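TCR alpha chain (Gallus gallus, PDB 6LIR) pairs with the TCR beta chain to form the chicken alpha-beta T-cell receptor, which probably recognises antigen at the T-cell surface. Local coordinates at residues I16-S21 with I30-Q35. Residues are numbered along the deposited sequence; the frame is centred on the assembly and turned at random.
Sequences INITCS and IQWYRQ
Trp32 reaches from one sheet of an immunoglobulin V-set sandwich to the other and sets the benzo end of its indole against Ile18 and Cys20, a clear case of how this fold builds its core round one tryptophan and one disulfide. Strand 16-21 lies at the edge of one sheet and strand 30-35 inside the other; their axes come no nearer than 10.6 Å, with 130° between their N-to-C directions, so no backbone hydrogen bond joins them, and the ring spans much of the gap. With CG anti to its own carbonyl carbon (chi1 -81°), the indole is directed across the interior.

Three ring atoms do most of the touching. CZ3 of Trp32 meets the CG2 methyl of Ile18 at 3.7 Å, the isoleucine branch that stands anti to the backbone N. CZ2 of Trp32 packs on Cys20 CB at 3.5 Å, approaching neither squarely over the face nor at the edge. Between them, CH2 of Trp32 comes within 3.4 Å of Ile18 O and, at the ring edge and near its plane, 3.7 Å from Thr19 O. The indole N-H is turned to strand 69-74, the neighbour of 16-21 in the facing sheet, where Trp32 NE1 hydrogen-bonds to Ser70 OG, giving this buried polar group a partner and helping to fix the rotation of the ring. A leucine here would probably open a gap beside Ile18 and the disulfide and leave the Ser70 hydroxyl without its indole mate.

Cys20 closes the same core covalently through its disulfide to Cys87, on the strand next to 29-35 in the opposing sheet, and Trp32 also packs on Cys87. The Cys20 SG sits 5.4 Å from the centroid of the Trp32 six-membered ring, 41° off the normal: an oblique sulfur-aromatic contact.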
loop_
_atom_site.group_PDB
_atom_site.type_symbol
_atom_site.label_atom_id
_atom_site.label_comp_id
_atom_site.label_asym_id
_atom_site.label_seq_id
_atom_site.Cartn_x
_atom_site.Cartn_y
_atom_site.Cartn_z
ATOM N N ILE A 16 -19.313 -8.844 2.686
ATOM C CA ILE A 16 -19.514 -7.410 2.871
ATOM C C ILE A 16 -19.883 -6.769 1.539
ATOM O O ILE A 16 -19.394 -7.160 0.472
ATOM C CB ILE A 16 -18.272 -6.732 3.489
ATOM C CG1 ILE A 16 -18.604 -5.288 3.886
ATOM C CG2 ILE A 16 -17.081 -6.795 2.535
ATOM C CD1 ILE A 16 -17.530 -4.601 4.692
ATOM N N ASN A 17 -20.750 -5.767 1.628
ATOM C CA ASN A 17 -21.262 -5.019 0.492
ATOM C C ASN A 17 -20.529 -3.686 0.383
ATOM O O ASN A 17 -20.399 -2.960 1.374
ATOM C CB ASN A 17 -22.765 -4.787 0.650
ATOM C CG ASN A 17 -23.447 -4.460 -0.660
ATOM O OD1 ASN A 17 -23.213 -5.114 -1.678
ATOM N ND2 ASN A 17 -24.293 -3.440 -0.644
ATOM N N ILE A 18 -20.064 -3.358 -0.816
ATOM C CA ILE A 18 -19.398 -2.084 -1.066
ATOM C C ILE A 18 -20.266 -1.322 -2.062
ATOM O O ILE A 18 -20.459 -1.769 -3.200
ATOM C CB ILE A 18 -17.968 -2.268 -1.592
ATOM C CG1 ILE A 18 -17.154 -3.137 -0.628
ATOM C CG2 ILE A 18 -17.278 -0.920 -1.772
ATOM C CD1 ILE A 18 -15.698 -3.266 -1.017
ATOM N N THR A 19 -20.826 -0.197 -1.620
ATOM C CA THR A 19 -21.770 0.571 -2.418
ATOM C C THR A 19 -21.066 1.605 -3.288
ATOM O O THR A 19 -19.914 1.977 -3.058
ATOM C CB THR A 19 -22.793 1.280 -1.525
ATOM O OG1 THR A 19 -22.117 2.215 -0.676
ATOM C CG2 THR A 19 -23.557 0.276 -0.667
ATOM N N CYS A 20 -21.812 2.119 -4.260
ATOM C CA CYS A 20 -21.335 3.172 -5.148
ATOM C C CYS A 20 -22.565 3.910 -5.649
ATOM O O CYS A 20 -23.460 3.291 -6.231
ATOM C CB CYS A 20 -20.517 2.602 -6.312
ATOM S SG CYS A 20 -20.020 3.811 -7.565
ATOM N N SER A 21 -22.625 5.213 -5.386
ATOM C CA SER A 21 -23.790 6.036 -5.670
ATOM C C SER A 21 -23.390 7.191 -6.579
ATOM O O SER A 21 -22.438 7.920 -6.279
ATOM C CB SER A 21 -24.398 6.561 -4.365
ATOM O OG SER A 21 -25.299 7.623 -4.609
ATOM N N ILE A 30 -20.717 0.048 -15.932
ATOM C CA ILE A 30 -20.137 0.187 -14.606
ATOM C C ILE A 30 -19.000 -0.813 -14.485
ATOM O O ILE A 30 -19.153 -1.983 -14.854
ATOM C CB ILE A 30 -21.185 -0.038 -13.498
ATOM C CG1 ILE A 30 -22.197 1.110 -13.485
ATOM C CG2 ILE A 30 -20.519 -0.162 -12.143
ATOM C CD1 ILE A 30 -23.442 0.819 -12.681
ATOM N N GLN A 31 -17.873 -0.358 -13.952
ATOM C CA GLN A 31 -16.718 -1.206 -13.730
ATOM C C GLN A 31 -16.267 -1.038 -12.293
ATOM O O GLN A 31 -16.486 0.006 -11.670
ATOM C CB GLN A 31 -15.552 -0.860 -14.666
ATOM C CG GLN A 31 -15.831 -1.105 -16.134
ATOM C CD GLN A 31 -15.040 -0.176 -17.033
ATOM O OE1 GLN A 31 -15.602 0.476 -17.913
ATOM N NE2 GLN A 31 -13.730 -0.109 -16.815
ATOM N N TRP A 32 -15.601 -2.064 -11.784
ATOM C CA TRP A 32 -15.052 -2.027 -10.444
ATOM C C TRP A 32 -13.602 -2.467 -10.512
ATOM O O TRP A 32 -13.254 -3.386 -11.262
ATOM C CB TRP A 32 -15.831 -2.931 -9.486
ATOM C CG TRP A 32 -17.089 -2.319 -8.961
ATOM C CD1 TRP A 32 -18.297 -2.255 -9.594
ATOM C CD2 TRP A 32 -17.269 -1.686 -7.689
ATOM N NE1 TRP A 32 -19.220 -1.624 -8.793
ATOM C CE2 TRP A 32 -18.615 -1.267 -7.617
ATOM C CE3 TRP A 32 -16.426 -1.441 -6.599
ATOM C CZ2 TRP A 32 -19.138 -0.616 -6.501
ATOM C CZ3 TRP A 32 -16.946 -0.791 -5.490
ATOM C CH2 TRP A 32 -18.291 -0.386 -5.450
ATOM N N TYR A 33 -12.769 -1.797 -9.724
ATOM C CA TYR A 33 -11.348 -2.074 -9.642
ATOM C C TYR A 33 -10.972 -2.188 -8.174
ATOM O O TYR A 33 -11.692 -1.719 -7.289
ATOM C CB TYR A 33 -10.509 -0.966 -10.303
ATOM C CG TYR A 33 -10.688 -0.823 -11.800
ATOM C CD1 TYR A 33 -11.816 -0.212 -12.334
ATOM C CD2 TYR A 33 -9.712 -1.278 -12.677
ATOM C CE1 TYR A 33 -11.977 -0.077 -13.704
ATOM C CE2 TYR A 33 -9.860 -1.148 -14.046
ATOM C CZ TYR A 33 -10.993 -0.546 -14.555
ATOM O OH TYR A 33 -11.138 -0.419 -15.918
ATOM N N ARG A 34 -9.831 -2.818 -7.918
ATOM C CA ARG A 34 -9.293 -2.852 -6.571
ATOM C C ARG A 34 -7.796 -2.607 -6.635
ATOM O O ARG A 34 -7.109 -3.083 -7.547
ATOM C CB ARG A 34 -9.627 -4.169 -5.850
ATOM C CG ARG A 34 -8.769 -5.364 -6.189
ATOM C CD ARG A 34 -9.093 -6.499 -5.231
ATOM N NE ARG A 34 -8.514 -7.767 -5.656
ATOM C CZ ARG A 34 -8.697 -8.918 -5.016
ATOM N NH1 ARG A 34 -9.450 -8.960 -3.921
ATOM N NH2 ARG A 34 -8.134 -10.026 -5.475
ATOM N N GLN A 35 -7.308 -1.825 -5.690
ATOM C CA GLN A 35 -5.904 -1.442 -5.630
ATOM C C GLN A 35 -5.313 -2.055 -4.367
ATOM O O GLN A 35 -5.580 -1.593 -3.253
ATOM C CB GLN A 35 -5.718 0.069 -5.646
ATOM C CG GLN A 35 -4.259 0.460 -5.491
ATOM C CD GLN A 35 -4.062 1.885 -5.024
ATOM O OE1 GLN A 35 -3.020 2.220 -4.465
ATOM N NE2 GLN A 35 -5.054 2.738 -5.265
#